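Long-range contacts in CrmK (PDB 5I1W), which binds FAD covalently and probably uses oxygen to oxidise a small-molecule substrate, perhaps a bipyridine bearing a hydroxymethyl group: residues 35-40 and 77-82; 17-22 and 58-63. All coordinates share one frame; numbering follows the deposited sequence.

Contact 1: 35-40 and 77-82; sequences RLPYST and VIVDLS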
loop_
_atom_site.group_PDB
_atom_site.type_symbol
_atom_site.label_atom_id
_atom_site.label_comp_id
_atom_site.label_asym_id
_atom_site.label_seq_id
_atom_site.Cartn_x
_atom_site.Cartn_y
_atom_site.Cartn_z
ATOM N N ARG A 35 -5.910 16.882 16.898
ATOM C CA ARG A 35 -5.219 18.043 16.336
ATOM C C ARG A 35 -4.288 17.560 15.215
ATOM O O ARG A 35 -3.467 16.691 15.427
ATOM C CB ARG A 35 -4.462 18.734 17.426
ATOM C CG ARG A 35 -3.569 19.854 16.993
ATOM C CD ARG A 35 -4.324 21.080 16.490
ATOM N NE ARG A 35 -5.414 21.498 17.365
ATOM C CZ ARG A 35 -5.293 22.364 18.358
ATOM N NH1 ARG A 35 -4.117 22.933 18.635
ATOM N NH2 ARG A 35 -6.355 22.669 19.059
ATOM N N LEU A 36 -4.430 18.098 14.008
ATOM C CA LEU A 36 -3.504 17.754 12.912
ATOM C C LEU A 36 -2.593 18.922 12.566
ATOM O O LEU A 36 -3.030 19.793 11.841
ATOM C CB LEU A 36 -4.276 17.379 11.655
ATOM C CG LEU A 36 -4.738 15.928 11.648
ATOM C CD1 LEU A 36 -5.925 15.780 12.582
ATOM C CD2 LEU A 36 -5.118 15.521 10.240
ATOM N N PRO A 37 -1.336 18.927 13.040
ATOM C CA PRO A 37 -0.470 20.081 12.772
ATOM C C PRO A 37 0.366 19.930 11.483
ATOM O O PRO A 37 0.517 18.813 10.928
ATOM C CB PRO A 37 0.392 20.122 14.004
ATOM C CG PRO A 37 0.598 18.658 14.298
ATOM C CD PRO A 37 -0.685 17.989 13.957
ATOM N N TYR A 38 0.848 21.077 11.001
ATOM C CA TYR A 38 1.612 21.186 9.753
ATOM C C TYR A 38 3.050 21.582 9.972
ATOM O O TYR A 38 3.836 21.418 9.091
ATOM C CB TYR A 38 0.962 22.176 8.801
ATOM C CG TYR A 38 -0.395 21.707 8.401
ATOM C CD1 TYR A 38 -0.537 20.667 7.487
ATOM C CD2 TYR A 38 -1.536 22.250 8.965
ATOM C CE1 TYR A 38 -1.783 20.194 7.120
ATOM C CE2 TYR A 38 -2.792 21.797 8.609
ATOM C CZ TYR A 38 -2.910 20.761 7.687
ATOM O OH TYR A 38 -4.151 20.283 7.343
ATOM N N SER A 39 3.399 22.061 11.167
ATOM C CA SER A 39 4.729 22.508 11.427
ATOM C C SER A 39 5.056 22.273 12.881
ATOM O O SER A 39 4.166 22.079 13.720
ATOM C CB SER A 39 4.803 23.996 11.137
ATOM O OG SER A 39 4.026 24.730 12.070
ATOM N N THR A 40 6.339 22.333 13.195
ATOM C CA THR A 40 6.792 22.175 14.561
ATOM C C THR A 40 6.135 23.165 15.552
ATOM O O THR A 40 5.791 22.767 16.648
ATOM C CB THR A 40 8.317 22.296 14.622
ATOM O OG1 THR A 40 8.898 21.231 13.866
ATOM C CG2 THR A 40 8.813 22.208 16.060
ATOM N N VAL A 77 -6.594 14.491 24.237
ATOM C CA VAL A 77 -6.142 15.078 23.004
ATOM C C VAL A 77 -5.207 14.162 22.294
ATOM O O VAL A 77 -4.268 13.674 22.882
ATOM C CB VAL A 77 -5.380 16.389 23.233
ATOM C CG1 VAL A 77 -4.962 16.994 21.875
ATOM C CG2 VAL A 77 -6.252 17.322 23.997
ATOM N N ILE A 78 -5.452 13.961 21.011
ATOM C CA ILE A 78 -4.556 13.207 20.162
ATOM C C ILE A 78 -4.008 14.045 19.052
ATOM O O ILE A 78 -4.755 14.588 18.260
ATOM C CB ILE A 78 -5.245 12.010 19.555
ATOM C CG1 ILE A 78 -5.522 11.000 20.649
ATOM C CG2 ILE A 78 -4.321 11.416 18.511
ATOM C CD1 ILE A 78 -6.405 9.815 20.247
ATOM N N VAL A 79 -2.686 14.170 19.024
ATOM C CA VAL A 79 -1.989 14.918 17.988
ATOM C C VAL A 79 -1.582 13.910 16.905
ATOM O O VAL A 79 -0.755 13.040 17.130
ATOM C CB VAL A 79 -0.746 15.647 18.542
ATOM C CG1 VAL A 79 0.039 16.307 17.445
ATOM C CG2 VAL A 79 -1.129 16.678 19.582
ATOM N N ASP A 80 -2.200 14.025 15.733
ATOM C CA ASP A 80 -1.944 13.135 14.605
ATOM C C ASP A 80 -0.984 13.845 13.663
ATOM O O ASP A 80 -1.262 14.948 13.199
ATOM C CB ASP A 80 -3.264 12.821 13.911
ATOM C CG ASP A 80 -3.181 11.629 12.981
ATOM O OD1 ASP A 80 -2.181 11.499 12.219
ATOM O OD2 ASP A 80 -4.159 10.816 13.009
ATOM N N LEU A 81 0.176 13.226 13.433
ATOM C CA LEU A 81 1.238 13.811 12.633
ATOM C C LEU A 81 1.206 13.353 11.166
ATOM O O LEU A 81 2.143 13.579 10.420
ATOM C CB LEU A 81 2.589 13.502 13.242
ATOM C CG LEU A 81 2.735 14.092 14.648
ATOM C CD1 LEU A 81 4.113 13.759 15.205
ATOM C CD2 LEU A 81 2.548 15.596 14.664
ATOM N N SER A 82 0.114 12.748 10.733
ATOM C CA SER A 82 0.057 12.195 9.370
ATOM C C SER A 82 0.205 13.245 8.308
ATOM O O SER A 82 0.552 12.934 7.210
ATOM C CB SER A 82 -1.248 11.410 9.144
ATOM O OG SER A 82 -2.357 12.291 9.220
HETATM O O HOH W 1 -0.245 16.373 11.018
#
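The parallel pairing of strands 33-36 and 77-80, in the small mixed sheet of the FAD-binding domain, turns on Arg-35, whose backbone straddles Val-79. Arg-35 N donates to Ile-78 O at 2.9 Å and Arg-35 O accepts from Asp-80 N at 3.0 Å, two main-chain bonds to residues flanking Val-79, as expected of parallel strands. Beyond Leu-36 the pattern stops, because Pro-37 has no N-H; its CD lies 3.2 Å from Asp-80 O. A water takes over the bridging, donating to Pro-37 O at 2.6 Å and to Asp-80 O at 2.8 Å. The proline ring fills the angle between two aliphatic groups: CG meets Leu-81 CD2 at 3.6 Å, while CD lies 3.9 Å from Val-79 CG1, a branch set anti to the backbone N (chi1 175°) and thereby directed at the ring. With an alanine here, Val-79 CG1 and Leu-81 CD2 would lose the ring carbons they pack against, and a gap would probably open between the strands. Leu-81 also touches the FAD and Val-59 of its binding site. Leu-36 runs alongside Asp-80, CG to CB 4.1 Å. Asp-80 OD1 accepts from Ser-82 N through its anti lone pair, forming an Asx turn, and OD2 bridges to Arg-60. Helix 40-52 covers Arg-35 and Val-79 through Ala-46 and offers Glu-49 to the Arg-35 guanidinium, while strands 7-9 and 57-60 flank the pair.

Contact 2: 17-22 and 58-63; sequences DLLARA and TVRSGG. With FAD (flavin-adenine dinucleotide), chain E.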
loop_
_atom_site.group_PDB
_atom_site.type_symbol
_atom_site.label_atom_id
_atom_site.label_comp_id
_atom_site.label_asym_id
_atom_site.label_seq_id
_atom_site.Cartn_x
_atom_site.Cartn_y
_atom_site.Cartn_z
ATOM N N ASP A 17 -14.597 9.959 13.369
ATOM C CA ASP A 17 -14.692 8.495 13.460
ATOM C C ASP A 17 -13.596 7.790 12.667
ATOM O O ASP A 17 -13.104 6.727 13.050
ATOM C CB ASP A 17 -16.093 7.995 13.046
ATOM C CG ASP A 17 -17.224 8.493 14.017
ATOM O OD1 ASP A 17 -16.927 8.951 15.155
ATOM O OD2 ASP A 17 -18.419 8.439 13.645
ATOM N N LEU A 18 -13.129 8.397 11.606
ATOM C CA LEU A 18 -11.997 7.770 10.892
ATOM C C LEU A 18 -10.672 7.897 11.680
ATOM O O LEU A 18 -9.924 6.936 11.845
ATOM C CB LEU A 18 -11.835 8.401 9.529
ATOM C CG LEU A 18 -10.516 7.925 8.895
ATOM C CD1 LEU A 18 -10.601 6.464 8.464
ATOM C CD2 LEU A 18 -10.104 8.858 7.760
ATOM N N LEU A 19 -10.385 9.105 12.155
ATOM C CA LEU A 19 -9.205 9.332 12.999
ATOM C C LEU A 19 -9.162 8.525 14.304
ATOM O O LEU A 19 -8.086 8.174 14.810
ATOM C CB LEU A 19 -9.097 10.802 13.316
ATOM C CG LEU A 19 -8.771 11.623 12.095
ATOM C CD1 LEU A 19 -8.697 13.085 12.453
ATOM C CD2 LEU A 19 -7.457 11.167 11.501
ATOM N N ALA A 20 -10.329 8.200 14.832
ATOM C CA ALA A 20 -10.436 7.357 15.967
ATOM C C ALA A 20 -9.952 5.913 15.705
ATOM O O ALA A 20 -9.705 5.151 16.641
ATOM C CB ALA A 20 -11.879 7.343 16.426
ATOM N N ARG A 21 -9.810 5.532 14.449
ATOM C CA ARG A 21 -9.502 4.158 14.094
ATOM C C ARG A 21 -8.115 4.096 13.473
ATOM O O ARG A 21 -7.778 4.945 12.646
ATOM C CB ARG A 21 -10.550 3.678 13.086
ATOM C CG ARG A 21 -11.839 3.299 13.779
ATOM C CD ARG A 21 -13.080 3.327 12.888
ATOM N NE ARG A 21 -14.178 2.842 13.708
ATOM C CZ ARG A 21 -14.853 3.574 14.592
ATOM N NH1 ARG A 21 -14.634 4.882 14.739
ATOM N NH2 ARG A 21 -15.778 2.991 15.334
ATOM N N ALA A 22 -7.292 3.139 13.899
ATOM C CA ALA A 22 -6.000 2.914 13.253
ATOM C C ALA A 22 -5.823 1.415 12.968
ATOM O O ALA A 22 -6.801 0.699 12.741
ATOM C CB ALA A 22 -4.860 3.475 14.112
ATOM N N THR A 58 -1.602 12.366 23.743
ATOM C CA THR A 58 -0.771 11.366 23.093
ATOM C C THR A 58 -0.626 11.711 21.639
ATOM O O THR A 58 -1.407 12.447 21.085
ATOM C CB THR A 58 -1.360 9.911 23.111
ATOM O OG1 THR A 58 -2.610 9.879 22.370
ATOM C CG2 THR A 58 -1.551 9.408 24.493
ATOM N N VAL A 59 0.341 11.077 21.010
ATOM C CA VAL A 59 0.710 11.319 19.628
ATOM C C VAL A 59 0.552 10.101 18.792
ATOM O O VAL A 59 0.891 8.996 19.218
ATOM C CB VAL A 59 2.201 11.666 19.475
ATOM C CG1 VAL A 59 2.425 12.329 18.143
ATOM C CG2 VAL A 59 2.619 12.579 20.550
ATOM N N ARG A 60 0.120 10.323 17.571
ATOM C CA ARG A 60 0.024 9.246 16.624
ATOM C C ARG A 60 0.779 9.617 15.373
ATOM O O ARG A 60 0.659 10.724 14.891
ATOM C CB ARG A 60 -1.431 8.990 16.279
ATOM C CG ARG A 60 -1.588 7.773 15.404
ATOM C CD ARG A 60 -2.855 7.893 14.632
ATOM N NE ARG A 60 -3.935 7.314 15.403
ATOM C CZ ARG A 60 -5.172 7.811 15.425
ATOM N NH1 ARG A 60 -5.465 8.955 14.748
ATOM N NH2 ARG A 60 -6.118 7.160 16.146
ATOM N N SER A 61 1.581 8.706 14.871
ATOM C CA SER A 61 2.222 8.898 13.589
ATOM C C SER A 61 1.601 7.968 12.575
ATOM O O SER A 61 0.728 8.359 11.818
ATOM C CB SER A 61 3.745 8.714 13.692
ATOM O OG SER A 61 4.275 9.847 14.348
ATOM N N GLY A 62 1.990 6.715 12.597
ATOM C CA GLY A 62 1.410 5.761 11.637
ATOM C C GLY A 62 0.215 4.981 12.135
ATOM O O GLY A 62 -0.362 4.253 11.394
ATOM N N GLY A 63 -0.114 5.044 13.408
ATOM C CA GLY A 63 -1.248 4.252 13.882
ATOM C C GLY A 63 -0.974 2.750 14.045
ATOM O O GLY A 63 -1.913 2.003 14.268
HETATM P PA FAD E . 1.712 4.809 16.451
HETATM O O1A FAD E . 0.646 3.838 16.895
HETATM O O2A FAD E . 1.166 6.095 15.910
HETATM O O5B FAD E . 2.687 5.057 17.668
HETATM C C5B FAD E . 3.388 4.043 18.406
HETATM C C4B FAD E . 3.832 4.634 19.740
HETATM O O4B FAD E . 4.799 5.697 19.461
HETATM C C3B FAD E . 2.670 5.278 20.483
HETATM O O3B FAD E . 2.884 5.199 21.871
HETATM C C2B FAD E . 2.781 6.742 20.058
HETATM O O2B FAD E . 2.272 7.643 21.002
HETATM C C1B FAD E . 4.261 6.929 19.873
HETATM N N9A FAD E . 4.529 7.883 18.802
HETATM C C8A FAD E . 4.140 7.857 17.515
HETATM N N7A FAD E . 4.554 8.999 16.933
HETATM C C5A FAD E . 5.276 9.692 17.827
HETATM C C6A FAD E . 6.058 10.940 17.837
HETATM N N6A FAD E . 6.123 11.635 16.723
HETATM N N1A FAD E . 6.666 11.344 18.953
HETATM C C2A FAD E . 6.546 10.607 20.065
HETATM N N3A FAD E . 5.857 9.458 20.113
HETATM C C4A FAD E . 5.244 8.982 19.042
HETATM N N1 FAD E . 8.626 -2.971 13.618
HETATM C C2 FAD E . 9.889 -3.270 13.200
HETATM O O2 FAD E . 10.859 -2.888 13.876
HETATM N N3 FAD E . 10.113 -3.974 12.078
HETATM C C4 FAD E . 9.107 -4.397 11.305
HETATM O O4 FAD E . 9.327 -5.026 10.253
HETATM C C4X FAD E . 7.728 -4.113 11.681
HETATM N N5 FAD E . 6.654 -4.534 10.951
HETATM C C5X FAD E . 5.419 -4.058 11.243
HETATM C C6 FAD E . 4.349 -4.297 10.379
HETATM C C7 FAD E . 3.052 -3.830 10.618
HETATM C C7M FAD E . 1.882 -4.121 9.633
HETATM C C8 FAD E . 2.875 -3.053 11.878
HETATM C C8M FAD E . 1.521 -2.546 12.228
HETATM C C9 FAD E . 3.911 -2.829 12.764
HETATM C C9A FAD E . 5.184 -3.309 12.501
HETATM N N10 FAD E . 6.274 -3.063 13.347
HETATM C C10 FAD E . 7.552 -3.361 12.921
HETATM C "C1'" FAD E . 6.117 -2.529 14.685
HETATM C "C2'" FAD E . 6.241 -1.009 14.596
HETATM O "O2'" FAD E . 7.626 -0.652 14.530
HETATM C "C3'" FAD E . 5.539 -0.356 15.775
HETATM O "O3'" FAD E . 4.151 -0.676 15.661
HETATM C "C4'" FAD E . 5.724 1.168 15.831
HETATM O "O4'" FAD E . 5.646 1.545 17.221
HETATM C "C5'" FAD E . 4.669 1.882 14.983
HETATM O "O5'" FAD E . 5.004 3.272 14.860
HETATM P P FAD E . 3.787 4.203 14.432
HETATM O O1P FAD E . 3.161 3.616 13.238
HETATM O O2P FAD E . 4.207 5.644 14.442
HETATM O O3P FAD E . 2.555 3.922 15.425
#
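Leu-19 and Ala-22 bring segment 17-22, which starts in helix 16-19, against the end of strand 57-60 and the FAD-binding loop after it. Near the start, the side chain of Leu-18 packs on Leu-320 of the second subunit. Leu-19 makes the polar contact: its O sits at the edge of the Arg-60 guanidinium, near its plane, 2.7 Å from NH1 and 2.6 Å from NH2. Both bonds are weak, bent to 124° and 129°, since one oxygen is shared by two N-H groups. The arginine reaches it through a chain that leaves with CG anti to the backbone N and then kinks at chi3 (-89°). Ala-20 turns away and packs on Val-28. Arg-21 also turns away, its NH1 donating to Asp-17 O at 2.9 Å, with that oxygen in the guanidinium plane. Ala-22 faces the loop, its CB 3.3 Å from Gly-63 O; a side chain on Gly-63 would clash with that methyl, and Gly-63's positive phi already suits glycine.

Strand 57-60 ends in Arg-60 and runs on into Ser-Gly-Gly-His, the FAD-binding loop of this PCMH-type family, leading to the covalently attached His-64. Two amides grip one phosphate oxygen, Ser-61 N at 2.8 Å and Gly-63 N at 3.0 Å from FAD O2A, while Gly-62 N lies 3.1 Å from FAD O2P. Ser-61 OG donates to FAD N7A of the adenine at 2.7 Å. The chemistry implies that main-chain N-H groups of this loop hold the diphosphate, whereas Arg-60 gives two weak bonds to a neutral carbonyl and has its charge probably balanced by a salt bridge to Asp-80.

How the contacts relate
Both contacts are largely buried and both reach the same mixed sheet, where strands 57-60 and 77-80 are neighbours. Contact 1 lies within that sheet, and regular main-chain bonding plus aliphatic packing hold it together. Contact 2 buries less surface; it brings a helix and the residues after it against the end of a strand, through one arginine and an alanine-glycine contact. Both reach the cofactor, contact 1 through the Leu-81 side chain and contact 2 through loop amides. They meet where Asp-80 OD2 and Arg-60 NH1 lie 2.9 Å apart, consistent with the aspartate of contact 1 helping to position the arginine of contact 2. Each also touches the second subunit.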